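Local coordinates for CsoZ (Staphylococcus aureus, PDB 6FF1), which probably binds copper and passes it on within the cell, as a small metallochaperone of the heavy-metal-associated family, at residues M1-E15 with I36-E48. Sequence-based numbering, arbitrary orientation.
Sequences MIHQNTIYTAGIETE and INIIDGQVTVSYE. With CA (calcium ion), chain B.
With chi1 at 61°, Tyr47 has CG between its backbone N and carbonyl carbon, which lays the ring back across the neighbouring strand, where Asn5, its CG beside the backbone N (chi1 -78°), turns its amide to meet it. The two belong to the central antiparallel strands, 3-10 and 42-47, of the ferredoxin-like fold (βαββαβ) characteristic of heavy-metal-associated domains. Tyr47 OH donates to Asn5 OD1 over 2.7 Å, approaching from above the amide carbonyl plane, while OD1 sits at the edge of the ring. Over one ring face, His3 CB makes a CH-pi contact, 3.8 Å from the Tyr47 centroid. Paired backbone bonds at His3–Tyr47, Asn5–Val45 and Ile7–Val43 fix the register. On the same side of the sheet, Ile7 CD1 meets Val45 CG2 at 4.1 Å, and Leu53 and Ile56 of helix 53-62 pack against Ile7. The other side is more polar: Gln42 runs alongside the Tyr8 ring, with Gln42 NE2 3.6 Å from Tyr8 CE2, and a water links Gln4 OE1 to Ser46 OG. Beyond strand 3-10, Ile38 CD1 rests on the backbone of Glu13 and Thr14, and the Glu13 carboxylate chelates a calcium ion through both oxygens. Where strand 42-47 begins, Gly41 O accepts two hydrogen bonds from Thr9: Thr9 N comes from above the carbonyl plane, whereas Thr9 OG1 donates in that plane, on a lone pair, at 2.7 Å from Gly41 O.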
loop_
_atom_site.group_PDB
_atom_site.type_symbol
_atom_site.label_atom_id
_atom_site.label_comp_id
_atom_site.label_asym_id
_atom_site.label_seq_id
_atom_site.Cartn_x
_atom_site.Cartn_y
_atom_site.Cartn_z
ATOM N N MET A 1 -1.147 -18.014 5.314
ATOM C CA MET A 1 -0.107 -17.298 6.132
ATOM C C MET A 1 0.348 -16.016 5.395
ATOM O O MET A 1 0.004 -14.990 5.907
ATOM C CB MET A 1 1.033 -18.088 6.606
ATOM C CG MET A 1 1.918 -17.228 7.525
ATOM S SD MET A 1 3.608 -17.838 7.590
ATOM C CE MET A 1 4.080 -17.900 5.856
ATOM N N ILE A 2 1.063 -16.065 4.241
ATOM C CA ILE A 2 1.272 -14.879 3.396
ATOM C C ILE A 2 0.067 -14.592 2.550
ATOM O O ILE A 2 -0.435 -15.470 1.898
ATOM C CB ILE A 2 2.439 -15.040 2.387
ATOM C CG1 ILE A 2 3.705 -15.329 3.075
ATOM C CG2 ILE A 2 2.602 -13.728 1.565
ATOM C CD1 ILE A 2 4.324 -14.183 3.769
ATOM N N HIS A 3 -0.417 -13.382 2.635
ATOM C CA HIS A 3 -1.543 -12.893 1.832
ATOM C C HIS A 3 -1.015 -11.975 0.758
ATOM O O HIS A 3 0.015 -11.311 0.933
ATOM C CB HIS A 3 -2.485 -12.126 2.714
ATOM C CG HIS A 3 -3.020 -12.954 3.811
ATOM N ND1 HIS A 3 -2.750 -12.725 5.135
ATOM C CD2 HIS A 3 -3.769 -14.086 3.752
ATOM C CE1 HIS A 3 -3.406 -13.630 5.862
ATOM N NE2 HIS A 3 -3.968 -14.501 5.039
ATOM N N GLN A 4 -1.687 -11.952 -0.386
ATOM C CA GLN A 4 -1.385 -11.016 -1.416
ATOM C C GLN A 4 -2.664 -10.303 -1.750
ATOM O O GLN A 4 -3.710 -10.920 -1.943
ATOM C CB GLN A 4 -0.802 -11.691 -2.649
ATOM C CG GLN A 4 -0.318 -10.649 -3.672
ATOM C CD GLN A 4 0.644 -11.138 -4.727
ATOM O OE1 GLN A 4 1.383 -10.323 -5.307
ATOM N NE2 GLN A 4 0.663 -12.458 -4.980
ATOM N N ASN A 5 -2.584 -8.993 -1.860
ATOM C CA ASN A 5 -3.720 -8.167 -2.285
ATOM C C ASN A 5 -3.275 -7.114 -3.264
ATOM O O ASN A 5 -2.132 -6.599 -3.197
ATOM C CB ASN A 5 -4.329 -7.405 -1.123
ATOM C CG ASN A 5 -5.193 -8.194 -0.242
ATOM O OD1 ASN A 5 -4.743 -9.010 0.540
ATOM N ND2 ASN A 5 -6.502 -7.928 -0.341
ATOM N N THR A 6 -4.195 -6.777 -4.147
ATOM C CA THR A 6 -4.112 -5.556 -4.951
ATOM C C THR A 6 -5.089 -4.583 -4.367
ATOM O O THR A 6 -6.264 -4.892 -4.230
ATOM C CB THR A 6 -4.392 -5.844 -6.405
ATOM O OG1 THR A 6 -3.484 -6.839 -6.877
ATOM C CG2 THR A 6 -4.283 -4.557 -7.225
ATOM N N ILE A 7 -4.594 -3.442 -3.967
ATOM C CA ILE A 7 -5.368 -2.367 -3.387
ATOM C C ILE A 7 -5.503 -1.283 -4.431
ATOM O O ILE A 7 -4.468 -0.835 -4.987
ATOM C CB ILE A 7 -4.733 -1.829 -2.114
ATOM C CG1 ILE A 7 -4.487 -2.951 -1.110
ATOM C CG2 ILE A 7 -5.560 -0.709 -1.564
ATOM C CD1 ILE A 7 -3.605 -2.562 0.059
ATOM N N TYR A 8 -6.720 -0.865 -4.711
ATOM C CA TYR A 8 -6.979 0.078 -5.789
ATOM C C TYR A 8 -7.132 1.458 -5.219
ATOM O O TYR A 8 -8.119 1.798 -4.592
ATOM C CB TYR A 8 -8.218 -0.340 -6.564
ATOM C CG TYR A 8 -8.026 -1.632 -7.294
ATOM C CD1 TYR A 8 -8.164 -2.861 -6.623
ATOM C CD2 TYR A 8 -7.665 -1.647 -8.637
ATOM C CE1 TYR A 8 -7.963 -4.052 -7.297
ATOM C CE2 TYR A 8 -7.510 -2.859 -9.290
ATOM C CZ TYR A 8 -7.651 -4.040 -8.610
ATOM O OH TYR A 8 -7.484 -5.249 -9.280
ATOM N N THR A 9 -6.068 2.231 -5.337
ATOM C CA THR A 9 -6.021 3.565 -4.737
ATOM C C THR A 9 -6.390 4.630 -5.738
ATOM O O THR A 9 -6.368 4.400 -6.956
ATOM C CB THR A 9 -4.678 3.911 -4.136
ATOM O OG1 THR A 9 -3.740 4.211 -5.158
ATOM C CG2 THR A 9 -4.168 2.797 -3.253
ATOM N N ALA A 10 -6.629 5.822 -5.223
ATOM C CA ALA A 10 -6.771 7.036 -5.985
ATOM C C ALA A 10 -6.058 8.131 -5.226
ATOM O O ALA A 10 -6.064 8.161 -3.979
ATOM C CB ALA A 10 -8.246 7.351 -6.163
ATOM N N GLY A 11 -5.495 9.067 -5.981
ATOM C CA GLY A 11 -4.831 10.207 -5.409
ATOM C C GLY A 11 -3.331 10.249 -5.442
ATOM O O GLY A 11 -2.754 11.288 -5.195
ATOM N N ILE A 12 -2.680 9.138 -5.772
ATOM C CA ILE A 12 -1.255 9.081 -5.818
ATOM C C ILE A 12 -0.851 9.595 -7.204
ATOM O O ILE A 12 -1.242 9.042 -8.222
ATOM C CB ILE A 12 -0.688 7.685 -5.577
ATOM C CG1 ILE A 12 -1.200 7.105 -4.262
ATOM C CG2 ILE A 12 0.812 7.699 -5.695
ATOM C CD1 ILE A 12 -0.877 5.615 -4.130
ATOM N N GLU A 13 -0.062 10.668 -7.221
ATOM C CA GLU A 13 0.229 11.379 -8.449
ATOM C C GLU A 13 1.683 11.613 -8.732
ATOM O O GLU A 13 1.992 11.811 -9.913
ATOM C CB GLU A 13 -0.535 12.687 -8.486
ATOM C CG GLU A 13 -2.021 12.469 -8.547
ATOM C CD GLU A 13 -2.908 13.674 -8.560
ATOM O OE1 GLU A 13 -2.438 14.781 -8.364
ATOM O OE2 GLU A 13 -4.112 13.508 -8.749
ATOM N N THR A 14 2.561 11.618 -7.755
ATOM C CA THR A 14 3.951 11.941 -8.021
ATOM C C THR A 14 4.852 10.810 -7.632
ATOM O O THR A 14 4.547 9.972 -6.768
ATOM C CB THR A 14 4.397 13.179 -7.276
ATOM O OG1 THR A 14 4.512 12.903 -5.889
ATOM C CG2 THR A 14 3.499 14.352 -7.559
ATOM N N GLU A 15 6.046 10.817 -8.195
ATOM C CA GLU A 15 7.063 9.843 -7.822
ATOM C C GLU A 15 7.447 9.921 -6.351
ATOM O O GLU A 15 7.658 8.865 -5.700
ATOM C CB GLU A 15 8.345 10.023 -8.669
ATOM C CG GLU A 15 8.173 9.539 -10.053
ATOM C CD GLU A 15 9.484 9.368 -10.833
ATOM O OE1 GLU A 15 10.471 10.034 -10.476
ATOM O OE2 GLU A 15 9.470 8.605 -11.840
ATOM N N ILE A 36 3.811 -0.178 -6.306
ATOM C CA ILE A 36 2.816 0.802 -6.574
ATOM C C ILE A 36 2.930 1.232 -8.030
ATOM O O ILE A 36 3.979 1.656 -8.455
ATOM C CB ILE A 36 2.924 1.975 -5.684
ATOM C CG1 ILE A 36 2.903 1.503 -4.205
ATOM C CG2 ILE A 36 1.839 2.979 -5.994
ATOM C CD1 ILE A 36 2.844 2.600 -3.173
ATOM N N ASN A 37 1.840 1.106 -8.769
ATOM C CA ASN A 37 1.765 1.548 -10.155
ATOM C C ASN A 37 1.158 2.917 -10.180
ATOM O O ASN A 37 -0.023 3.117 -9.884
ATOM C CB ASN A 37 0.960 0.562 -10.948
ATOM C CG ASN A 37 0.862 0.895 -12.433
ATOM O OD1 ASN A 37 0.648 2.021 -12.806
ATOM N ND2 ASN A 37 0.897 -0.125 -13.255
ATOM N N ILE A 38 1.963 3.918 -10.566
ATOM C CA ILE A 38 1.478 5.272 -10.530
ATOM C C ILE A 38 0.399 5.570 -11.562
ATOM O O ILE A 38 -0.420 6.468 -11.354
ATOM C CB ILE A 38 2.686 6.259 -10.668
ATOM C CG1 ILE A 38 2.323 7.660 -10.201
ATOM C CG2 ILE A 38 3.238 6.277 -12.058
ATOM C CD1 ILE A 38 3.525 8.566 -10.137
ATOM N N ILE A 39 0.389 4.849 -12.659
ATOM C CA ILE A 39 -0.628 5.134 -13.666
ATOM C C ILE A 39 -2.028 4.691 -13.227
ATOM O O ILE A 39 -2.988 5.465 -13.281
ATOM C CB ILE A 39 -0.279 4.460 -15.009
ATOM C CG1 ILE A 39 1.023 5.041 -15.559
ATOM C CG2 ILE A 39 -1.462 4.659 -15.982
ATOM C CD1 ILE A 39 1.548 4.298 -16.726
ATOM N N ASP A 40 -2.109 3.466 -12.732
ATOM C CA ASP A 40 -3.382 2.940 -12.408
ATOM C C ASP A 40 -3.751 2.934 -10.933
ATOM O O ASP A 40 -4.864 2.581 -10.600
ATOM C CB ASP A 40 -3.648 1.619 -13.041
ATOM C CG ASP A 40 -2.740 0.531 -12.574
ATOM O OD1 ASP A 40 -2.191 0.618 -11.466
ATOM O OD2 ASP A 40 -2.532 -0.458 -13.348
ATOM N N GLY A 41 -2.831 3.345 -10.073
ATOM C CA GLY A 41 -3.090 3.422 -8.666
ATOM C C GLY A 41 -3.076 2.102 -7.935
ATOM O O GLY A 41 -3.381 2.069 -6.718
ATOM N N GLN A 42 -2.704 1.028 -8.546
ATOM C CA GLN A 42 -2.723 -0.261 -7.901
ATOM C C GLN A 42 -1.520 -0.436 -7.031
ATOM O O GLN A 42 -0.381 -0.284 -7.474
ATOM C CB GLN A 42 -2.763 -1.366 -8.944
ATOM C CG GLN A 42 -4.116 -1.353 -9.667
ATOM C CD GLN A 42 -4.154 -2.370 -10.782
ATOM O OE1 GLN A 42 -3.446 -3.355 -10.723
ATOM N NE2 GLN A 42 -5.008 -2.137 -11.767
ATOM N N VAL A 43 -1.800 -0.850 -5.792
ATOM C CA VAL A 43 -0.785 -1.150 -4.811
ATOM C C VAL A 43 -0.849 -2.616 -4.570
ATOM O O VAL A 43 -1.869 -3.137 -4.075
ATOM C CB VAL A 43 -1.036 -0.357 -3.517
ATOM C CG1 VAL A 43 -0.072 -0.770 -2.422
ATOM C CG2 VAL A 43 -0.995 1.124 -3.773
ATOM N N THR A 44 0.163 -3.354 -4.963
ATOM C CA THR A 44 0.206 -4.796 -4.716
ATOM C C THR A 44 1.097 -5.066 -3.555
ATOM O O THR A 44 2.224 -4.552 -3.496
ATOM C CB THR A 44 0.702 -5.637 -5.908
ATOM O OG1 THR A 44 1.993 -5.190 -6.331
ATOM C CG2 THR A 44 -0.281 -5.530 -7.066
ATOM N N VAL A 45 0.622 -5.885 -2.628
ATOM C CA VAL A 45 1.296 -6.090 -1.370
ATOM C C VAL A 45 1.235 -7.562 -1.026
ATOM O O VAL A 45 0.206 -8.182 -1.158
ATOM C CB VAL A 45 0.668 -5.234 -0.292
ATOM C CG1 VAL A 45 0.828 -3.772 -0.419
ATOM C CG2 VAL A 45 -0.776 -5.493 -0.100
ATOM N N SER A 46 2.343 -8.090 -0.503
ATOM C CA SER A 46 2.416 -9.406 0.103
ATOM C C SER A 46 2.764 -9.228 1.560
ATOM O O SER A 46 3.686 -8.479 1.920
ATOM C CB SER A 46 3.484 -10.262 -0.558
ATOM O OG SER A 46 3.167 -10.439 -1.894
ATOM N N TYR A 47 1.963 -9.852 2.430
ATOM C CA TYR A 47 2.088 -9.541 3.833
ATOM C C TYR A 47 1.555 -10.687 4.696
ATOM O O TYR A 47 0.803 -11.531 4.252
ATOM C CB TYR A 47 1.276 -8.280 4.179
ATOM C CG TYR A 47 -0.196 -8.405 3.926
ATOM C CD1 TYR A 47 -0.702 -8.154 2.696
ATOM C CD2 TYR A 47 -1.077 -8.851 4.898
ATOM C CE1 TYR A 47 -2.048 -8.366 2.396
ATOM C CE2 TYR A 47 -2.393 -9.031 4.616
ATOM C CZ TYR A 47 -2.887 -8.767 3.378
ATOM O OH TYR A 47 -4.245 -8.968 3.146
ATOM N N GLU A 48 1.958 -10.652 5.936
ATOM C CA GLU A 48 1.516 -11.584 6.956
ATOM C C GLU A 48 1.377 -10.873 8.272
ATOM O O GLU A 48 1.986 -9.818 8.510
ATOM C CB GLU A 48 2.475 -12.753 7.107
ATOM C CG GLU A 48 3.860 -12.331 7.567
ATOM C CD GLU A 48 4.847 -13.498 7.598
ATOM O OE1 GLU A 48 5.902 -13.387 6.952
ATOM O OE2 GLU A 48 4.579 -14.532 8.275
HETATM CA CA CA B . -4.752 15.783 -8.506
HETATM O O HOH W 1 3.321 -8.839 -3.984
HETATM O O HOH W 2 -6.476 1.992 -8.417
HETATM O O HOH W 3 -2.015 6.604 -9.051
HETATM O O HOH W 4 -6.844 14.522 -8.563
#